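Local coordinates for protein putative alpha-L-fucosidase (Bacteroides thetaiotaomicron, PDB 4H41) that is a putative alpha-L-fucosidase, a probably exported TIM-barrel protein that may remove fucose from host glycans, at residues G52-W56 with M104-L108; W56-Q61 with L108-M114; I68-I72 with M114-F118; V99-D103 with Y150-Y154; T193-I199 with V237-Q243. All coordinates share one frame; numbering follows the deposited sequence.

Contact 1: residues G52-W56 with M104-L108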
# COMPACT_ATOMS: atom_id res chain seq x y z
N GLY B 52 2.25 14.05 16.04
CA GLY B 52 2.57 15.25 16.78
C GLY B 52 3.59 14.90 17.85
O GLY B 52 4.11 13.78 17.89
N GLU B 53 3.89 15.86 18.72
CA GLU B 53 4.90 15.63 19.76
C GLU B 53 4.54 14.47 20.68
O GLU B 53 5.43 13.74 21.10
CB GLU B 53 5.14 16.90 20.59
CG GLU B 53 6.34 16.73 21.50
CD GLU B 53 7.01 18.00 21.99
OE1 GLU B 53 7.08 18.98 21.21
OE2 GLU B 53 7.61 17.94 23.08
N LYS B 54 3.26 14.26 20.98
CA LYS B 54 2.86 13.13 21.85
C LYS B 54 3.26 11.78 21.27
O LYS B 54 3.82 10.92 21.97
CB LYS B 54 1.35 13.15 22.07
CG LYS B 54 0.83 12.12 23.06
CD LYS B 54 -0.70 12.16 23.12
CE LYS B 54 -1.22 11.65 24.43
NZ LYS B 54 -2.69 11.40 24.39
N GLU B 55 2.98 11.60 19.99
CA GLU B 55 3.32 10.37 19.27
C GLU B 55 4.83 10.21 19.14
O GLU B 55 5.35 9.10 19.32
CB GLU B 55 2.69 10.38 17.88
CG GLU B 55 1.17 10.24 17.90
CD GLU B 55 0.40 11.47 18.30
OE1 GLU B 55 0.90 12.59 18.07
OE2 GLU B 55 -0.74 11.33 18.81
N TRP B 56 5.55 11.31 18.88
CA TRP B 56 7.01 11.21 18.75
C TRP B 56 7.65 10.88 20.08
O TRP B 56 8.55 10.04 20.13
CB TRP B 56 7.59 12.49 18.15
CG TRP B 56 7.55 12.47 16.66
CD1 TRP B 56 6.76 13.22 15.84
CD2 TRP B 56 8.30 11.60 15.81
NE1 TRP B 56 7.01 12.90 14.53
CE2 TRP B 56 7.94 11.90 14.48
CE3 TRP B 56 9.19 10.55 16.04
CZ2 TRP B 56 8.45 11.18 13.38
CZ3 TRP B 56 9.77 9.92 14.95
CH2 TRP B 56 9.39 10.23 13.64
N MSE B 104 12.05 19.93 18.34
CA MSE B 104 11.35 18.81 18.96
C MSE B 104 12.25 17.61 19.10
O MSE B 104 12.32 17.04 20.19
CB MSE B 104 10.11 18.40 18.14
CG MSE B 104 9.25 17.38 18.84
SE MSE B 104 7.97 16.64 17.63
CE MSE B 104 9.21 15.61 16.51
N TYR B 105 12.92 17.21 18.02
CA TYR B 105 13.81 16.04 18.08
C TYR B 105 14.97 16.26 19.02
O TYR B 105 15.35 15.33 19.71
CB TYR B 105 14.34 15.66 16.70
CG TYR B 105 13.28 15.13 15.77
CD1 TYR B 105 12.39 14.14 16.18
CD2 TYR B 105 13.23 15.54 14.44
CE1 TYR B 105 11.47 13.60 15.30
CE2 TYR B 105 12.30 15.00 13.56
CZ TYR B 105 11.43 14.03 13.99
OH TYR B 105 10.54 13.47 13.11
N LEU B 106 15.56 17.44 19.04
CA LEU B 106 16.66 17.73 19.98
C LEU B 106 16.19 17.60 21.43
O LEU B 106 16.92 17.02 22.24
CB LEU B 106 17.24 19.09 19.71
CG LEU B 106 18.15 19.15 18.48
CD1 LEU B 106 18.41 20.58 18.07
CD2 LEU B 106 19.49 18.48 18.74
N ARG B 107 14.98 18.07 21.75
CA ARG B 107 14.44 17.96 23.12
C ARG B 107 14.15 16.51 23.46
O ARG B 107 14.43 16.07 24.57
CB ARG B 107 13.18 18.82 23.29
CG ARG B 107 13.51 20.31 23.41
CD ARG B 107 12.30 21.15 23.77
NE ARG B 107 11.32 21.21 22.68
CZ ARG B 107 10.21 20.49 22.58
NH1 ARG B 107 9.89 19.61 23.52
NH2 ARG B 107 9.42 20.64 21.52
N LEU B 108 13.60 15.75 22.51
CA LEU B 108 13.30 14.34 22.76
C LEU B 108 14.59 13.54 22.90
O LEU B 108 14.68 12.68 23.77
CB LEU B 108 12.41 13.76 21.65
CG LEU B 108 10.99 14.31 21.61
CD1 LEU B 108 10.23 13.75 20.42
CD2 LEU B 108 10.22 14.01 22.93
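Both carboxylate oxygens of Glu53 are gripped end-on by Arg107. NH1 of Arg107 reaches OE2 of Glu53 at 2.9 Å, and its NH2 reaches OE1 at the same length, both nearly straight and both on the syn side. Both oxygens lie close to the guanidinium plane, but the carboxylate is twisted 30° against it. NE of Arg107 pairs with Asp103 in a second salt bridge, probably steadying the guanidinium. The indole of Trp56 meets two side chains over one face. CE of Met104, a selenomethionine whose chain bends at its last torsion (chi3 70°), sits 3.8 Å from the centroid of the five-membered ring of Trp56, a CH-pi contact. Tyr105 points its edge at the six-membered ring of Trp56, centroids 5.1 Å apart and planes at 89°, a T-shaped pair, its OH 3.1 Å from CZ2 of Trp56 and, though buried, without a polar partner in the model. CD1 of Leu108 closes on CB of Trp56 at 3.7 Å. With Trp56 replaced by an alanine, the Tyr105 edge and the Met104 methyl would probably lose the flat surface they rest on. Helices 53-65 and 101-111 are joined as adjacent outer helices of a TIM barrel.

Contact 2: residues W56-Q61 with L108-M114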
# COMPACT_ATOMS: atom_id res chain seq x y z
N TRP B 56 5.55 11.31 18.88
CA TRP B 56 7.01 11.21 18.75
C TRP B 56 7.65 10.88 20.08
O TRP B 56 8.55 10.04 20.13
CB TRP B 56 7.59 12.49 18.15
CG TRP B 56 7.55 12.47 16.66
CD1 TRP B 56 6.76 13.22 15.84
CD2 TRP B 56 8.30 11.60 15.81
NE1 TRP B 56 7.01 12.90 14.53
CE2 TRP B 56 7.94 11.90 14.48
CE3 TRP B 56 9.19 10.55 16.04
CZ2 TRP B 56 8.45 11.18 13.38
CZ3 TRP B 56 9.77 9.92 14.95
CH2 TRP B 56 9.39 10.23 13.64
N ASP B 57 7.15 11.44 21.18
CA ASP B 57 7.65 11.10 22.51
C ASP B 57 7.47 9.60 22.78
O ASP B 57 8.40 8.93 23.24
CB ASP B 57 6.93 11.92 23.58
CG ASP B 57 7.28 11.47 24.98
OD1 ASP B 57 8.37 11.83 25.46
OD2 ASP B 57 6.51 10.66 25.54
N LEU B 58 6.30 9.08 22.47
CA LEU B 58 6.05 7.65 22.65
C LEU B 58 6.97 6.80 21.75
O LEU B 58 7.49 5.77 22.18
CB LEU B 58 4.58 7.35 22.37
CG LEU B 58 4.14 5.89 22.40
CD1 LEU B 58 4.37 5.28 23.79
CD2 LEU B 58 2.64 5.76 22.01
N ASP B 59 7.22 7.25 20.51
CA ASP B 59 8.13 6.49 19.65
C ASP B 59 9.53 6.48 20.19
O ASP B 59 10.20 5.44 20.11
CB ASP B 59 8.14 6.98 18.18
CG ASP B 59 7.89 5.80 17.27
OD1 ASP B 59 6.98 5.01 17.57
OD2 ASP B 59 8.63 5.65 16.27
N PHE B 60 9.98 7.58 20.77
CA PHE B 60 11.33 7.61 21.36
C PHE B 60 11.41 6.60 22.52
O PHE B 60 12.47 5.99 22.74
CB PHE B 60 11.70 9.01 21.81
CG PHE B 60 12.42 9.82 20.74
CD1 PHE B 60 11.77 10.19 19.56
CD2 PHE B 60 13.74 10.23 20.93
CE1 PHE B 60 12.43 10.93 18.58
CE2 PHE B 60 14.38 11.01 19.96
CZ PHE B 60 13.71 11.40 18.81
N GLN B 61 10.31 6.42 23.27
CA GLN B 61 10.25 5.41 24.33
C GLN B 61 10.38 3.99 23.75
O GLN B 61 11.12 3.18 24.32
CB GLN B 61 8.95 5.51 25.12
CG GLN B 61 8.79 6.79 25.92
CD GLN B 61 7.46 6.80 26.59
OE1 GLN B 61 7.12 5.86 27.31
NE2 GLN B 61 6.69 7.88 26.43
N LEU B 108 13.60 15.75 22.51
CA LEU B 108 13.30 14.34 22.76
C LEU B 108 14.59 13.54 22.90
O LEU B 108 14.68 12.68 23.77
CB LEU B 108 12.41 13.76 21.65
CG LEU B 108 10.99 14.31 21.61
CD1 LEU B 108 10.23 13.75 20.42
CD2 LEU B 108 10.22 14.01 22.93
N ALA B 109 15.61 13.82 22.06
CA ALA B 109 16.90 13.13 22.17
C ALA B 109 17.52 13.39 23.52
O ALA B 109 18.05 12.46 24.13
CB ALA B 109 17.84 13.56 21.05
N GLU B 110 17.40 14.62 24.04
CA GLU B 110 17.97 14.92 25.35
C GLU B 110 17.20 14.21 26.46
O GLU B 110 17.80 13.64 27.37
CB GLU B 110 17.98 16.42 25.59
CG GLU B 110 18.62 16.78 26.92
CD GLU B 110 18.85 18.25 27.17
OE1 GLU B 110 18.51 19.06 26.28
OE2 GLU B 110 19.33 18.59 28.28
N LYS B 111 15.89 14.21 26.36
CA LYS B 111 15.04 13.53 27.34
C LYS B 111 15.38 12.05 27.46
O LYS B 111 15.42 11.52 28.56
CB LYS B 111 13.57 13.68 26.92
CG LYS B 111 12.58 13.21 27.96
CD LYS B 111 11.16 13.45 27.49
CE LYS B 111 10.16 12.82 28.41
NZ LYS B 111 8.76 13.15 27.98
N TYR B 112 15.64 11.38 26.33
CA TYR B 112 15.91 9.94 26.32
C TYR B 112 17.39 9.61 26.18
O TYR B 112 17.73 8.46 25.95
CB TYR B 112 15.08 9.26 25.22
CG TYR B 112 13.60 9.35 25.54
CD1 TYR B 112 13.04 8.55 26.52
CD2 TYR B 112 12.79 10.30 24.93
CE1 TYR B 112 11.71 8.69 26.89
CE2 TYR B 112 11.45 10.43 25.27
CZ TYR B 112 10.92 9.64 26.27
OH TYR B 112 9.61 9.76 26.66
N ASN B 113 18.27 10.61 26.41
CA ASN B 113 19.71 10.49 26.41
C ASN B 113 20.23 9.81 25.13
O ASN B 113 20.97 8.83 25.16
CB ASN B 113 20.20 9.76 27.66
CG ASN B 113 21.67 10.01 27.96
OD1 ASN B 113 22.20 11.10 27.75
ND2 ASN B 113 22.38 9.01 28.43
N MSE B 114 19.84 10.37 24.01
CA MSE B 114 20.28 9.94 22.69
C MSE B 114 21.08 11.06 22.02
O MSE B 114 20.94 12.22 22.38
CB MSE B 114 19.07 9.55 21.83
CG MSE B 114 18.36 8.25 22.31
SE MSE B 114 16.82 8.09 21.30
CE MSE B 114 15.94 6.69 22.25
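A Schellman motif ends helix 101-111 where it packs on helix 53-65, and the residues around that helix end carry the contact. Asn113, with positive phi, is its C-prime residue, and the backbone bonds from Met114 N to Ala109 O and from Asn113 N to Glu110 O close it. At the helix end, Lys111 and Tyr112 converge on one oxygen of Asp57. NZ of Lys111 lies 2.9 Å from OD1 of Asp57 in a salt bridge, and OH of Tyr112 donates to the same OD1 at 2.7 Å. The two donors arrive from opposite faces of the carboxylate plane, while NE2 of Gln61 binds the other oxygen, OD2, so three donors probably limit its rotation. Lys111 reaches this far because its chain is extended. In this TIM barrel the turn leads from the helix into strand 115-119, and Phe60 touches both the helix end and Met114, just ahead of that strand. CB of Leu108 stands over the centre of the Phe60 ring, 3.7 Å from the centroid and 10° off the normal, a CH-pi contact. SE of Met114, a selenomethionine, approaches the same ring obliquely, 3.8 Å from CD2 of Phe60, as a Met-aromatic contact. CB of Phe60 rests 3.5 Å from CD2 of Tyr112, and CG of Gln61 lies 3.2 Å from OH of Tyr112.

Contact 3: residues I68-I72 with M114-F118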
# COMPACT_ATOMS: atom_id res chain seq x y z
N ILE B 68 18.23 1.87 21.13
CA ILE B 68 18.61 2.88 20.16
C ILE B 68 19.23 4.04 20.97
O ILE B 68 18.68 4.45 22.00
CB ILE B 68 17.44 3.29 19.25
CG1 ILE B 68 17.22 2.18 18.16
CG2 ILE B 68 17.67 4.67 18.61
CD1 ILE B 68 15.96 2.25 17.43
N ASP B 69 20.39 4.51 20.54
CA ASP B 69 21.09 5.60 21.23
C ASP B 69 21.35 6.79 20.31
O ASP B 69 21.95 7.78 20.76
CB ASP B 69 22.41 5.09 21.84
CG ASP B 69 23.46 4.53 20.88
OD1 ASP B 69 23.57 5.03 19.74
OD2 ASP B 69 24.21 3.63 21.29
N THR B 70 21.01 6.67 19.03
CA THR B 70 21.29 7.68 18.00
C THR B 70 20.09 7.85 17.10
O THR B 70 19.54 6.87 16.64
CB THR B 70 22.51 7.23 17.18
OG1 THR B 70 23.65 7.13 18.03
CG2 THR B 70 22.84 8.20 16.06
N VAL B 71 19.68 9.10 16.86
CA VAL B 71 18.59 9.40 15.92
C VAL B 71 19.10 10.40 14.90
O VAL B 71 19.84 11.35 15.25
CB VAL B 71 17.31 9.88 16.63
CG1 VAL B 71 16.72 8.76 17.47
CG2 VAL B 71 17.58 11.12 17.49
N ILE B 72 18.78 10.15 13.63
CA ILE B 72 19.31 10.94 12.53
C ILE B 72 18.18 11.52 11.72
O ILE B 72 17.50 10.76 10.99
CB ILE B 72 20.21 10.08 11.62
CG1 ILE B 72 21.34 9.35 12.41
CG2 ILE B 72 20.75 10.96 10.49
CD1 ILE B 72 21.21 7.86 12.42
N MSE B 114 19.84 10.37 24.01
CA MSE B 114 20.28 9.94 22.69
C MSE B 114 21.08 11.06 22.02
O MSE B 114 20.94 12.22 22.38
CB MSE B 114 19.07 9.55 21.83
CG MSE B 114 18.36 8.25 22.31
SE MSE B 114 16.82 8.09 21.30
CE MSE B 114 15.94 6.69 22.25
N LYS B 115 21.93 10.70 21.06
CA LYS B 115 22.65 11.65 20.21
C LYS B 115 21.82 11.93 18.97
O LYS B 115 21.31 11.00 18.35
CB LYS B 115 24.02 11.12 19.79
CG LYS B 115 25.05 11.27 20.88
CD LYS B 115 26.45 11.04 20.33
CE LYS B 115 27.60 11.14 21.31
NZ LYS B 115 27.26 10.85 22.74
N PHE B 116 21.62 13.20 18.66
CA PHE B 116 20.89 13.63 17.49
C PHE B 116 21.90 14.02 16.40
O PHE B 116 22.81 14.80 16.67
CB PHE B 116 19.97 14.82 17.82
CG PHE B 116 19.31 15.46 16.63
CD1 PHE B 116 19.88 16.55 16.00
CD2 PHE B 116 18.09 15.00 16.16
CE1 PHE B 116 19.23 17.20 14.95
CE2 PHE B 116 17.47 15.61 15.06
CZ PHE B 116 18.02 16.73 14.50
N TYR B 117 21.70 13.49 15.18
CA TYR B 117 22.47 13.85 13.99
C TYR B 117 21.57 14.69 13.07
O TYR B 117 20.47 14.27 12.75
CB TYR B 117 22.98 12.64 13.23
CG TYR B 117 24.22 12.00 13.80
CD1 TYR B 117 24.21 11.44 15.07
CD2 TYR B 117 25.37 11.87 13.03
CE1 TYR B 117 25.34 10.80 15.59
CE2 TYR B 117 26.50 11.23 13.54
CZ TYR B 117 26.47 10.67 14.80
OH TYR B 117 27.56 10.03 15.29
N PHE B 118 22.10 15.80 12.58
CA PHE B 118 21.41 16.73 11.70
C PHE B 118 21.68 16.40 10.24
O PHE B 118 22.81 16.47 9.80
CB PHE B 118 21.89 18.17 12.02
CG PHE B 118 21.17 19.21 11.20
CD1 PHE B 118 19.96 19.73 11.63
CD2 PHE B 118 21.68 19.63 9.98
CE1 PHE B 118 19.30 20.69 10.88
CE2 PHE B 118 21.03 20.63 9.24
CZ PHE B 118 19.85 21.16 9.70
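With CG2 anti to the backbone N (chi1 of OG1 -61°), Thr70 turns its methyl onto Tyr117, whose ring is swung beside its own backbone N (chi1 -80°). CG2 of Thr70 comes obliquely to CE1 of Tyr117 at 3.6 Å. The two residues belong to strands 70-73 and 115-119, parallel neighbours in the closed sheet of a TIM barrel, their short segments running 20° apart. Backbone bonds alternate between them: Lys115 N to Asp69 O at 2.9 Å, Val71 N to Lys115 O, and Tyr117 N to Val71 O. On the face bearing Thr70, Ile72 and Tyr117 lie side by side, CG1 of Ile72 being 3.8 Å from CB of Tyr117. OG1 of Thr70 donates to OD1 of Asp69 at 2.7 Å, an oxygen that also pairs with Lys307. A glycine at Thr70 would probably leave the Tyr117 ring with a gap beside CE1 and Asp69 without that hydroxyl donor. The other face, toward the helices, holds Val71 and Phe116, with Met114 just ahead of the strand beside Val71. There the two Val71 methyls part, CG1 lying 3.9 Å from SE of the selenomethionine Met114 and CG2 4.1 Å from CD2 at the edge of the Phe116 ring.

Contact 4: residues V99-D103 with Y150-Y154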
# COMPACT_ATOMS: atom_id res chain seq x y z
N VAL B 99 5.50 23.03 12.54
CA VAL B 99 6.22 22.64 13.75
C VAL B 99 7.72 22.71 13.50
O VAL B 99 8.19 22.25 12.46
CB VAL B 99 5.82 21.19 14.19
CG1 VAL B 99 6.63 20.72 15.40
CG2 VAL B 99 4.32 21.09 14.48
N ASP B 100 8.47 23.19 14.50
CA ASP B 100 9.93 23.16 14.45
C ASP B 100 10.36 21.74 14.88
O ASP B 100 10.45 21.44 16.07
CB ASP B 100 10.57 24.24 15.34
CG ASP B 100 12.09 24.27 15.27
OD1 ASP B 100 12.69 23.29 14.74
OD2 ASP B 100 12.69 25.24 15.79
N LEU B 101 10.55 20.85 13.91
CA LEU B 101 10.93 19.45 14.18
C LEU B 101 12.33 19.33 14.73
O LEU B 101 12.60 18.41 15.50
CB LEU B 101 10.82 18.59 12.92
CG LEU B 101 9.42 18.50 12.31
CD1 LEU B 101 9.44 17.72 10.99
CD2 LEU B 101 8.45 17.83 13.28
N VAL B 102 13.24 20.22 14.33
CA VAL B 102 14.63 20.17 14.83
C VAL B 102 14.61 20.39 16.35
O VAL B 102 15.19 19.59 17.10
CB VAL B 102 15.54 21.16 14.09
CG1 VAL B 102 16.92 21.17 14.70
CG2 VAL B 102 15.65 20.78 12.61
N ASP B 103 13.89 21.42 16.81
CA ASP B 103 13.71 21.71 18.23
C ASP B 103 13.10 20.50 18.93
O ASP B 103 13.59 20.07 19.97
CB ASP B 103 12.80 22.93 18.42
CG ASP B 103 12.29 23.08 19.85
OD1 ASP B 103 13.09 23.45 20.73
OD2 ASP B 103 11.11 22.74 20.10
N TYR B 150 20.73 26.00 16.90
CA TYR B 150 20.56 24.72 17.61
C TYR B 150 21.85 24.12 18.18
O TYR B 150 21.84 23.69 19.33
CB TYR B 150 19.92 23.69 16.64
CG TYR B 150 18.59 24.16 16.09
CD1 TYR B 150 17.44 24.10 16.87
CD2 TYR B 150 18.48 24.61 14.78
CE1 TYR B 150 16.23 24.63 16.40
CE2 TYR B 150 17.27 25.13 14.30
CZ TYR B 150 16.14 25.09 15.10
OH TYR B 150 14.98 25.60 14.64
N GLY B 151 22.89 23.98 17.38
CA GLY B 151 24.13 23.31 17.78
C GLY B 151 24.77 23.84 19.04
O GLY B 151 25.22 23.06 19.88
N GLU B 152 24.74 25.18 19.22
CA GLU B 152 25.29 25.86 20.40
C GLU B 152 24.35 25.85 21.60
O GLU B 152 24.77 26.23 22.68
CB GLU B 152 25.61 27.33 20.06
CG GLU B 152 26.77 27.47 19.11
CD GLU B 152 27.24 28.90 18.90
OE1 GLU B 152 26.40 29.82 18.99
OE2 GLU B 152 28.43 29.08 18.59
N LYS B 153 23.07 25.51 21.41
CA LYS B 153 22.07 25.61 22.48
C LYS B 153 21.54 24.30 23.01
O LYS B 153 21.02 24.30 24.12
CB LYS B 153 20.87 26.43 21.97
CG LYS B 153 21.29 27.85 21.55
CD LYS B 153 20.09 28.73 21.27
CE LYS B 153 20.52 30.07 20.73
NZ LYS B 153 19.35 30.87 20.31
N TYR B 154 21.61 23.20 22.25
CA TYR B 154 21.04 21.93 22.66
C TYR B 154 22.13 20.88 22.85
O TYR B 154 22.88 20.57 21.91
CB TYR B 154 20.03 21.44 21.61
CG TYR B 154 18.80 22.31 21.40
CD1 TYR B 154 18.88 23.49 20.67
CD2 TYR B 154 17.55 21.91 21.85
CE1 TYR B 154 17.76 24.28 20.44
CE2 TYR B 154 16.41 22.68 21.60
CZ TYR B 154 16.52 23.85 20.87
OH TYR B 154 15.40 24.59 20.53
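Two tyrosine hydroxyls each donate to an aspartate: OH of Tyr150 to OD2 of Asp100, and OH of Tyr154 to OD1 of Asp103, both at 2.6 Å. The bonds tie the start of helix 101-111 to the end of helix 136-151 and the turn after it, adjacent parts of the helical layer of a TIM barrel. Tyr150 meets OD2 of Asp100 on the syn side, somewhat out of the carboxylate plane, whereas Tyr154 takes the anti lone pair of OD1 of Asp103. Each carboxylate stands steeply to its ring, at 83° for Asp100 with Tyr150 and 74° for Asp103 with Tyr154. Asp100 is also the N-cap of its helix, its OD1 accepting from Asp103 N at 3.0 Å; one carboxylate thus serves the helix end and the tyrosine together. OD2 of Asp103 forms a salt bridge with Arg107 one turn on. In the turn, Tyr150 O accepts from the backbone N of both Lys153 and Tyr154, which probably helps to set the second ring near the first. Val102, its CG1 anti to the backbone N (chi1 175°), sets that methyl over the centre of the Tyr150 ring, 3.6 Å from the centroid and almost on the ring normal.

Contact 5: residues T193-I199 with V237-Q243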
# COMPACT_ATOMS: atom_id res chain seq x y z
N THR B 193 30.63 13.01 11.49
CA THR B 193 29.89 13.09 10.23
C THR B 193 29.77 11.70 9.60
O THR B 193 30.63 10.84 9.81
CB THR B 193 30.63 14.02 9.26
OG1 THR B 193 31.92 13.46 9.10
CG2 THR B 193 30.75 15.47 9.78
N PHE B 194 28.75 11.47 8.83
CA PHE B 194 28.64 10.20 8.09
C PHE B 194 27.80 10.39 6.86
O PHE B 194 27.06 11.38 6.72
CB PHE B 194 28.11 9.05 8.97
CG PHE B 194 26.62 8.96 9.17
CD1 PHE B 194 25.96 9.79 10.07
CD2 PHE B 194 25.88 7.96 8.54
CE1 PHE B 194 24.58 9.66 10.29
CE2 PHE B 194 24.51 7.87 8.71
CZ PHE B 194 23.87 8.68 9.63
N ILE B 195 27.96 9.43 5.93
CA ILE B 195 27.19 9.31 4.70
C ILE B 195 26.46 7.95 4.71
O ILE B 195 26.89 7.02 5.38
CB ILE B 195 28.07 9.49 3.43
CG1 ILE B 195 29.22 8.47 3.35
CG2 ILE B 195 28.55 10.92 3.29
CD1 ILE B 195 29.85 8.39 1.99
N SER B 196 25.38 7.84 3.95
CA SER B 196 24.64 6.58 3.80
C SER B 196 24.33 6.35 2.31
O SER B 196 23.21 6.53 1.82
CB SER B 196 23.37 6.55 4.65
OG SER B 196 22.81 5.24 4.59
N PRO B 197 25.37 5.98 1.55
CA PRO B 197 25.18 5.67 0.12
C PRO B 197 24.48 4.32 -0.05
O PRO B 197 24.14 3.68 0.94
CB PRO B 197 26.62 5.61 -0.40
CG PRO B 197 27.42 5.15 0.79
CD PRO B 197 26.76 5.74 1.98
N TRP B 198 24.27 3.88 -1.28
CA TRP B 198 23.66 2.57 -1.55
C TRP B 198 24.57 1.81 -2.51
O TRP B 198 25.52 2.37 -3.04
CB TRP B 198 22.21 2.70 -2.04
CG TRP B 198 22.02 3.08 -3.48
CD1 TRP B 198 21.81 2.23 -4.53
CD2 TRP B 198 21.82 4.40 -3.99
NE1 TRP B 198 21.62 2.95 -5.69
CE2 TRP B 198 21.57 4.29 -5.38
CE3 TRP B 198 21.92 5.69 -3.44
CZ2 TRP B 198 21.47 5.40 -6.21
CZ3 TRP B 198 21.74 6.79 -4.26
CH2 TRP B 198 21.57 6.64 -5.63
N ILE B 199 24.36 0.51 -2.63
CA ILE B 199 25.14 -0.37 -3.51
C ILE B 199 24.36 -0.48 -4.80
O ILE B 199 23.18 -0.75 -4.76
CB ILE B 199 25.43 -1.76 -2.89
CG1 ILE B 199 26.14 -1.61 -1.52
CG2 ILE B 199 26.24 -2.62 -3.88
CD1 ILE B 199 26.13 -2.85 -0.67
N VAL B 237 34.78 12.77 6.68
CA VAL B 237 33.64 11.86 6.79
C VAL B 237 34.10 10.70 7.69
O VAL B 237 34.96 9.93 7.27
CB VAL B 237 33.14 11.41 5.41
CG1 VAL B 237 31.98 10.45 5.56
CG2 VAL B 237 32.77 12.61 4.55
N ASP B 238 33.56 10.59 8.90
CA ASP B 238 34.00 9.61 9.90
C ASP B 238 33.49 8.20 9.68
O ASP B 238 34.14 7.26 10.11
CB ASP B 238 33.58 10.03 11.30
CG ASP B 238 34.20 11.36 11.70
OD1 ASP B 238 35.45 11.49 11.63
OD2 ASP B 238 33.46 12.29 11.95
N ALA B 239 32.32 8.05 9.11
CA ALA B 239 31.70 6.74 8.92
C ALA B 239 30.96 6.68 7.64
O ALA B 239 30.47 7.70 7.13
CB ALA B 239 30.75 6.44 10.09
N CYS B 240 30.80 5.47 7.14
CA CYS B 240 29.99 5.23 5.96
C CYS B 240 29.02 4.12 6.35
O CYS B 240 29.44 3.11 6.96
CB CYS B 240 30.84 4.85 4.75
SG CYS B 240 29.87 4.62 3.24
N ALA B 241 27.74 4.33 6.05
CA ALA B 241 26.65 3.41 6.39
C ALA B 241 25.93 3.00 5.13
O ALA B 241 24.86 3.53 4.84
CB ALA B 241 25.68 4.07 7.39
N PHE B 242 26.50 2.08 4.37
CA PHE B 242 25.82 1.69 3.14
C PHE B 242 24.44 1.14 3.44
O PHE B 242 24.27 0.34 4.36
CB PHE B 242 26.56 0.62 2.32
CG PHE B 242 27.61 1.15 1.37
CD1 PHE B 242 27.26 1.54 0.08
CD2 PHE B 242 28.94 1.23 1.75
CE1 PHE B 242 28.22 2.05 -0.78
CE2 PHE B 242 29.89 1.73 0.88
CZ PHE B 242 29.53 2.12 -0.38
N GLN B 243 23.47 1.56 2.64
CA GLN B 243 22.14 0.97 2.61
C GLN B 243 22.37 -0.47 2.18
O GLN B 243 23.12 -0.71 1.23
CB GLN B 243 21.24 1.72 1.62
CG GLN B 243 20.98 3.14 2.06
CD GLN B 243 20.39 3.96 0.95
OE1 GLN B 243 19.45 3.53 0.31
NE2 GLN B 243 20.94 5.16 0.66
O HOH W 1 22.27 -1.25 -1.23
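Pro197 and Phe242 cross at about a right angle, the proline laying CG over one face of the phenyl ring, 3.7 Å from its centroid, in a CH-pi contact. The same CG touches SG of Cys240 at 3.5 Å, while CG1 of Ile199 comes obliquely to CD1 of Phe242. Trp226 of helix 219-233 meets Phe242 edge-to-face, placing this cluster on the helical side of the sheet. Gln243 is turned the other way: its extended chain passes CB of Trp198, CD lying 3.7 Å from that CB, and its amide donates from NE2 to Ser196 O at 2.9 Å, the acceptor lying in the amide plane. Glu165 takes a further bond from that NE2, so the amide is held by two acceptors. Ser196, with OG anti to its own N (chi1 -172°), gives its hydroxyl to Ala241 O at 2.7 Å, nearly straight onto the carbonyl; OG is also bonded to Asn273. These bonds prolong the parallel pairing of neighbouring TIM-barrel strands, in which Ala241 N bonds to Ile195 O and, further on, Gln243 N to Pro197 O. Phe194 and Ala239 share one face, CB to CB 3.9 Å; Ile195 and Cys240 share the other, and Ile195 also crosses Val237 at about a right angle. At the start of the pair, Asp238 accepts from Thr193 N through OD2, which also pairs with Lys185, and OG1 of Thr193 bonds chiefly to Val236 O. At the far end a water accepts from Ile199 N and donates to Gln243 O at 2.7 Å.

How the contacts relate
Contacts 1 to 4 gather in one sector of the eight-stranded TIM barrel, and contact 5 lies apart. Contacts 1 and 2, with centres 7 Å apart, are successive levels of one interface between helices 53-65 and 101-111. Contact 3 joins the strands that follow those helices, 70-73 and 115-119, so paired helices stand behind paired strands. Contact 4 joins the start of helix 101-111 to the next large helix, 136-151. Neighbouring beta-alpha units are thus tied both in the sheet and in the helical layer. The segments of contacts 1 to 4 alternate along the chain; contact 5 follows later, its centre 15 Å from that of contact 3, yet Phe194 reaches Tyr117 and Ile72 inside the barrel.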